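Local coordinates for galactose-binding lectin (Arachis hypogaea, PDB 6VAW), which binds D-galactose and galactose-containing ligands as a homotetrameric legume lectin that carries calcium and manganese ions, at residues F6-F11 with R221-T226; A49-I54 with P199-F204. One frame throughout, in Å; residues are numbered along the deposited sequence.

Contact 1 of 2, residues F6-F11 with R221-T226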
loop_
_atom_site.group_PDB
_atom_site.type_symbol
_atom_site.label_atom_id
_atom_site.label_comp_id
_atom_site.label_asym_id
_atom_site.label_seq_id
_atom_site.Cartn_x
_atom_site.Cartn_y
_atom_site.Cartn_z
ATOM N N PHE A 6 4.075 7.135 -2.241
ATOM C CA PHE A 6 5.220 7.040 -1.325
ATOM C C PHE A 6 4.792 7.345 0.092
ATOM O O PHE A 6 3.733 7.922 0.308
ATOM C CB PHE A 6 6.402 7.930 -1.752
ATOM C CG PHE A 6 6.174 9.412 -1.945
ATOM C CD1 PHE A 6 6.186 10.283 -0.862
ATOM C CD2 PHE A 6 6.008 9.946 -3.216
ATOM C CE1 PHE A 6 6.022 11.662 -1.042
ATOM C CE2 PHE A 6 5.834 11.327 -3.393
ATOM C CZ PHE A 6 5.868 12.178 -2.308
ATOM N N ASN A 7 5.613 6.951 1.058
ATOM C CA ASN A 7 5.330 7.197 2.461
ATOM C C ASN A 7 6.648 7.316 3.221
ATOM O O ASN A 7 7.504 6.426 3.128
ATOM C CB ASN A 7 4.415 6.103 3.055
ATOM C CG ASN A 7 4.198 6.201 4.552
ATOM O OD1 ASN A 7 4.503 5.271 5.303
ATOM N ND2 ASN A 7 3.716 7.340 5.027
ATOM N N PHE A 8 6.814 8.433 3.936
ATOM C CA PHE A 8 7.959 8.733 4.798
ATOM C C PHE A 8 7.495 8.845 6.234
ATOM O O PHE A 8 6.767 9.768 6.570
ATOM C CB PHE A 8 8.672 10.044 4.387
ATOM C CG PHE A 8 9.334 10.054 3.031
ATOM C CD1 PHE A 8 10.591 9.499 2.851
ATOM C CD2 PHE A 8 8.720 10.660 1.942
ATOM C CE1 PHE A 8 11.201 9.509 1.588
ATOM C CE2 PHE A 8 9.325 10.664 0.683
ATOM C CZ PHE A 8 10.561 10.090 0.513
ATOM N N ASN A 9 7.906 7.909 7.081
ATOM C CA ASN A 9 7.619 7.937 8.522
ATOM C C ASN A 9 8.752 8.695 9.231
ATOM O O ASN A 9 8.607 9.154 10.367
ATOM C CB ASN A 9 7.498 6.517 9.071
ATOM C CG ASN A 9 6.364 5.743 8.478
ATOM O OD1 ASN A 9 5.227 6.219 8.425
ATOM N ND2 ASN A 9 6.659 4.539 8.009
ATOM N N SER A 10 9.894 8.772 8.538
ATOM C CA SER A 10 11.132 9.412 8.928
ATOM C C SER A 10 11.926 9.756 7.677
ATOM O O SER A 10 11.615 9.279 6.578
ATOM C CB SER A 10 11.948 8.489 9.834
ATOM O OG SER A 10 12.301 7.302 9.140
ATOM N N PHE A 11 12.972 10.541 7.860
ATOM C CA PHE A 11 13.848 10.969 6.786
ATOM C C PHE A 11 15.307 10.709 7.161
ATOM O O PHE A 11 15.634 10.562 8.339
ATOM C CB PHE A 11 13.633 12.457 6.473
ATOM C CG PHE A 11 12.210 12.830 6.128
ATOM C CD1 PHE A 11 11.725 12.678 4.832
ATOM C CD2 PHE A 11 11.356 13.348 7.097
ATOM C CE1 PHE A 11 10.422 13.070 4.509
ATOM C CE2 PHE A 11 10.052 13.722 6.776
ATOM C CZ PHE A 11 9.591 13.575 5.484
ATOM N N ARG A 221 7.905 16.177 9.889
ATOM C CA ARG A 221 7.963 14.911 10.617
ATOM C C ARG A 221 7.621 13.677 9.777
ATOM O O ARG A 221 8.218 12.615 9.983
ATOM C CB ARG A 221 7.046 14.974 11.837
ATOM C CG ARG A 221 7.493 16.015 12.868
ATOM C CD ARG A 221 6.537 16.136 14.042
ATOM N NE ARG A 221 6.265 14.846 14.692
ATOM C CZ ARG A 221 6.953 14.351 15.717
ATOM N NH1 ARG A 221 7.971 15.029 16.236
ATOM N NH2 ARG A 221 6.627 13.172 16.233
ATOM N N SER A 222 6.629 13.783 8.892
ATOM C CA SER A 222 6.193 12.667 8.053
ATOM C C SER A 222 5.481 13.182 6.818
ATOM O O SER A 222 5.023 14.321 6.803
ATOM C CB SER A 222 5.290 11.711 8.833
ATOM O OG SER A 222 4.082 12.323 9.238
ATOM N N TRP A 223 5.409 12.348 5.777
ATOM C CA TRP A 223 4.758 12.710 4.524
ATOM C C TRP A 223 4.352 11.457 3.742
ATOM O O TRP A 223 5.199 10.620 3.453
ATOM C CB TRP A 223 5.713 13.570 3.696
ATOM C CG TRP A 223 5.151 14.139 2.426
ATOM C CD1 TRP A 223 3.836 14.372 2.122
ATOM C CD2 TRP A 223 5.908 14.612 1.309
ATOM N NE1 TRP A 223 3.733 14.943 0.880
ATOM C CE2 TRP A 223 4.992 15.137 0.371
ATOM C CE3 TRP A 223 7.281 14.700 1.032
ATOM C CZ2 TRP A 223 5.409 15.737 -0.827
ATOM C CZ3 TRP A 223 7.685 15.234 -0.181
ATOM C CH2 TRP A 223 6.754 15.723 -1.105
ATOM N N SER A 224 3.061 11.346 3.389
ATOM C CA SER A 224 2.538 10.280 2.549
ATOM C C SER A 224 1.868 10.939 1.354
ATOM O O SER A 224 1.375 12.057 1.469
ATOM C CB SER A 224 1.595 9.362 3.325
ATOM O OG SER A 224 0.381 10.011 3.664
ATOM N N PHE A 225 1.887 10.285 0.203
ATOM C CA PHE A 225 1.369 10.867 -1.022
ATOM C C PHE A 225 0.925 9.804 -1.988
ATOM O O PHE A 225 1.593 8.791 -2.131
ATOM C CB PHE A 225 2.489 11.719 -1.677
ATOM C CG PHE A 225 2.168 12.381 -2.999
ATOM C CD1 PHE A 225 2.346 11.702 -4.196
ATOM C CD2 PHE A 225 1.738 13.697 -3.044
ATOM C CE1 PHE A 225 2.084 12.327 -5.417
ATOM C CE2 PHE A 225 1.431 14.309 -4.257
ATOM C CZ PHE A 225 1.620 13.622 -5.438
ATOM N N THR A 226 -0.188 10.053 -2.691
ATOM C CA THR A 226 -0.686 9.200 -3.760
ATOM C C THR A 226 -1.301 10.094 -4.816
ATOM O O THR A 226 -2.151 10.905 -4.488
ATOM C CB THR A 226 -1.686 8.114 -3.330
ATOM O OG1 THR A 226 -1.150 7.276 -2.291
ATOM C CG2 THR A 226 -2.141 7.244 -4.517
#
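Phe8 and Trp223 pair through two backbone hydrogen bonds, Phe8 N to Trp223 O at 2.8 Å and Trp223 N to Phe8 O at 3.0 Å. Phe6 and Phe225 form a second such pair, two residues away on each strand, so that 6-8 and 221-226 run antiparallel. Between the two lies the non-hydrogen-bonded pair Asn7 and Ser224, where Ser224 CA makes a CA-H...O contact with Phe6 O at 3.5 Å.

The aromatic packing sits on the face that carries Phe6, Phe8, Trp223 and Phe225. Phe6 holds CG between its backbone N and carbonyl carbon (chi1 56°), which swings the ring across the neighbouring strand. There its CE1 edge stands over the Trp223 six-membered ring in a T-shaped stack, centroids 4.9 Å apart and planes at 84°. One face of the Phe6 ring receives Phe225 CB, 3.7 Å from the ring centroid, a CH-pi contact; the Phe225 ring itself is nearly parallel but slid aside. Farther along, Phe11 CZ, at the ring edge, comes to 4.3 Å from Trp223 CB.

The Trp223 indole N-H bonds to Thr67 and Ser222 OG to Ser70, both on the adjoining strand 64-74; Arg221 and Ser222 together face Ser70 in a classic beta bulge. The pairing thus sets strand 2-8 against 217-229 within one antiparallel sheet of the legume lectin sandwich, while the Phe6 ring, used by edge and by face, ties together Trp223 and Phe225.

Contact 2 of 2, residues A49-I54 with P199-F204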
loop_
_atom_site.group_PDB
_atom_site.type_symbol
_atom_site.label_atom_id
_atom_site.label_comp_id
_atom_site.label_asym_id
_atom_site.label_seq_id
_atom_site.Cartn_x
_atom_site.Cartn_y
_atom_site.Cartn_z
ATOM N N ALA A 49 12.239 13.648 -4.993
ATOM C CA ALA A 49 13.271 13.683 -6.048
ATOM C C ALA A 49 12.727 13.376 -7.434
ATOM O O ALA A 49 13.358 13.779 -8.388
ATOM C CB ALA A 49 14.391 12.748 -5.694
ATOM N N MET A 50 11.643 12.641 -7.515
ATOM C CA MET A 50 11.151 12.246 -8.838
ATOM C C MET A 50 10.122 13.244 -9.354
ATOM O O MET A 50 9.223 13.628 -8.622
ATOM C CB MET A 50 10.545 10.853 -8.783
ATOM C CG MET A 50 9.995 10.428 -10.078
ATOM S SD MET A 50 9.499 8.720 -10.072
ATOM C CE MET A 50 8.190 8.671 -8.843
ATOM N N PRO A 51 10.215 13.642 -10.630
ATOM C CA PRO A 51 9.207 14.478 -11.219
ATOM C C PRO A 51 7.885 13.694 -11.245
ATOM O O PRO A 51 7.880 12.527 -11.492
ATOM C CB PRO A 51 9.717 14.697 -12.647
ATOM C CG PRO A 51 11.178 14.445 -12.547
ATOM C CD PRO A 51 11.299 13.331 -11.545
ATOM N N VAL A 52 6.786 14.403 -11.048
ATOM C CA VAL A 52 5.483 13.760 -11.059
ATOM C C VAL A 52 4.700 14.323 -12.248
ATOM O O VAL A 52 4.600 15.542 -12.367
ATOM C CB VAL A 52 4.770 14.000 -9.700
ATOM C CG1 VAL A 52 3.296 13.605 -9.765
ATOM C CG2 VAL A 52 5.496 13.269 -8.556
ATOM N N ARG A 53 4.124 13.448 -13.084
ATOM C CA ARG A 53 3.321 13.896 -14.237
ATOM C C ARG A 53 1.913 14.225 -13.734
ATOM O O ARG A 53 1.139 13.303 -13.445
ATOM C CB ARG A 53 3.313 12.799 -15.333
ATOM C CG ARG A 53 2.794 13.201 -16.707
ATOM C CD ARG A 53 2.899 11.934 -17.558
ATOM N NE ARG A 53 2.158 12.029 -18.798
ATOM C CZ ARG A 53 1.612 10.985 -19.413
ATOM N NH1 ARG A 53 1.675 9.774 -18.863
ATOM N NH2 ARG A 53 0.983 11.141 -20.568
ATOM N N ILE A 54 1.597 15.530 -13.554
ATOM C CA ILE A 54 0.292 15.944 -13.030
ATOM C C ILE A 54 -0.750 16.111 -14.117
ATOM O O ILE A 54 -1.941 16.120 -13.823
ATOM C CB ILE A 54 0.348 17.202 -12.123
ATOM C CG1 ILE A 54 1.110 18.394 -12.778
ATOM C CG2 ILE A 54 0.930 16.806 -10.775
ATOM C CD1 ILE A 54 0.615 19.761 -12.378
ATOM N N PRO A 199 3.481 23.251 -15.357
ATOM C CA PRO A 199 3.845 22.377 -16.498
ATOM C C PRO A 199 3.389 20.935 -16.276
ATOM O O PRO A 199 3.027 20.558 -15.127
ATOM C CB PRO A 199 5.371 22.467 -16.534
ATOM C CG PRO A 199 5.774 22.774 -15.130
ATOM C CD PRO A 199 4.680 23.621 -14.560
ATOM N N GLU A 200 3.478 20.096 -17.333
ATOM C CA GLU A 200 3.077 18.680 -17.216
ATOM C C GLU A 200 3.834 17.925 -16.105
ATOM O O GLU A 200 3.246 17.063 -15.459
ATOM C CB GLU A 200 3.271 17.943 -18.549
ATOM C CG GLU A 200 2.251 18.330 -19.594
ATOM C CD GLU A 200 2.688 18.004 -21.006
ATOM O OE1 GLU A 200 2.503 16.840 -21.421
ATOM O OE2 GLU A 200 3.191 18.914 -21.704
ATOM N N ARG A 201 5.146 18.212 -15.943
ATOM C CA ARG A 201 6.030 17.583 -14.960
ATOM C C ARG A 201 6.394 18.585 -13.870
ATOM O O ARG A 201 6.825 19.727 -14.133
ATOM C CB ARG A 201 7.286 16.978 -15.592
ATOM C CG ARG A 201 7.001 15.789 -16.537
ATOM C CD ARG A 201 8.115 15.525 -17.536
ATOM N NE ARG A 201 9.440 15.466 -16.919
ATOM C CZ ARG A 201 10.288 14.448 -17.035
ATOM N NH1 ARG A 201 9.962 13.378 -17.752
ATOM N NH2 ARG A 201 11.478 14.501 -16.452
ATOM N N VAL A 202 6.178 18.147 -12.631
ATOM C CA VAL A 202 6.382 18.975 -11.444
ATOM C C VAL A 202 7.082 18.236 -10.341
ATOM O O VAL A 202 7.254 17.013 -10.405
ATOM C CB VAL A 202 5.039 19.580 -10.881
ATOM C CG1 VAL A 202 4.353 20.501 -11.896
ATOM C CG2 VAL A 202 4.094 18.485 -10.359
ATOM N N LYS A 203 7.502 19.003 -9.333
ATOM C CA LYS A 203 8.071 18.502 -8.085
ATOM C C LYS A 203 7.214 19.033 -6.909
ATOM O O LYS A 203 6.697 20.144 -6.942
ATOM C CB LYS A 203 9.575 18.811 -7.910
ATOM C CG LYS A 203 10.411 17.733 -8.619
ATOM C CD LYS A 203 11.896 17.969 -8.545
ATOM C CE LYS A 203 12.619 17.026 -9.471
ATOM N NZ LYS A 203 14.091 17.204 -9.381
ATOM N N PHE A 204 7.010 18.174 -5.927
ATOM C CA PHE A 204 6.250 18.423 -4.711
ATOM C C PHE A 204 7.257 18.551 -3.593
ATOM O O PHE A 204 8.254 17.839 -3.597
ATOM C CB PHE A 204 5.272 17.258 -4.431
ATOM C CG PHE A 204 4.056 17.197 -5.339
ATOM C CD1 PHE A 204 4.129 16.591 -6.597
ATOM C CD2 PHE A 204 2.836 17.711 -4.923
ATOM C CE1 PHE A 204 3.009 16.522 -7.423
ATOM C CE2 PHE A 204 1.714 17.655 -5.759
ATOM C CZ PHE A 204 1.794 17.022 -6.984
HETATM O O HOH W 1 8.402 15.638 -6.644
#
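Val52 N donates to Val202 O in a nearly straight bond of 2.7 Å that lies in the carbonyl plane. Pro51 CA closes on the same oxygen at 3.3 Å, a CA-H...O contact beside the true bond. The return bond, Val202 N to Val52 O, is longer at 3.1 Å, its donor tilted 30° from the carbonyl plane. Glu200 O then takes the N-H of Ile54 almost along the C=O axis, although the N-H...O angle is a bent 140°, extending the pairing past the end of strand 52-53. At the other end a water takes the place of a direct backbone bond, donating to Met50 O and accepting from Phe204 N.

On the face of Val52 and Val202, the apolar branches interlock. Ile54 CG1 sits between its backbone N and carbonyl carbon (chi1 51°), leaving CG2 beside the N, where it meets Val202 CG2 at 3.6 Å and the edge of the Phe204 ring at CZ, 3.9 Å. Val52 CG1 reaches CE1 of the Phe204 ring at 3.8 Å, the two side chains crossing at about a right angle.

Arg53 and Arg201 point to the other face. Arg201 lies alongside Pro51, with Arg201 NH2 3.9 Å from Pro51 CG, while its guanidinium forms a salt bridge with Glu92; Arg53 pairs likewise with Glu2. Met50 and Arg53 also pack against a neighbouring subunit. In the seven-stranded sheet, 43-53 lies between 18-22 and 201-209, and beyond 201-209 runs 84-91, whose Ile89 touches both Val202 and Phe204.

Both contacts are antiparallel strand pairings, and each lies in a different sheet of the legume lectin sandwich: contact 1 in the sheet containing 2-8 and 217-229, contact 2 in the seven-stranded one. Both are partly buried, with an apolar face turned to the other sheet. Their centres are about 17 Å apart, yet they touch between the sheets: Trp223 CH2 comes within 3.6 Å of Phe204 O, and the Phe225 and Phe204 rings meet. Aromatic rings dominate the inner face of contact 1, whereas branched aliphatics around one phenylalanine fill that of contact 2. Outward, serine and asparagine mark the first, and the second carries arginines whose acidic partners lie elsewhere in the chain. Both stand away from the sugar and metal sites.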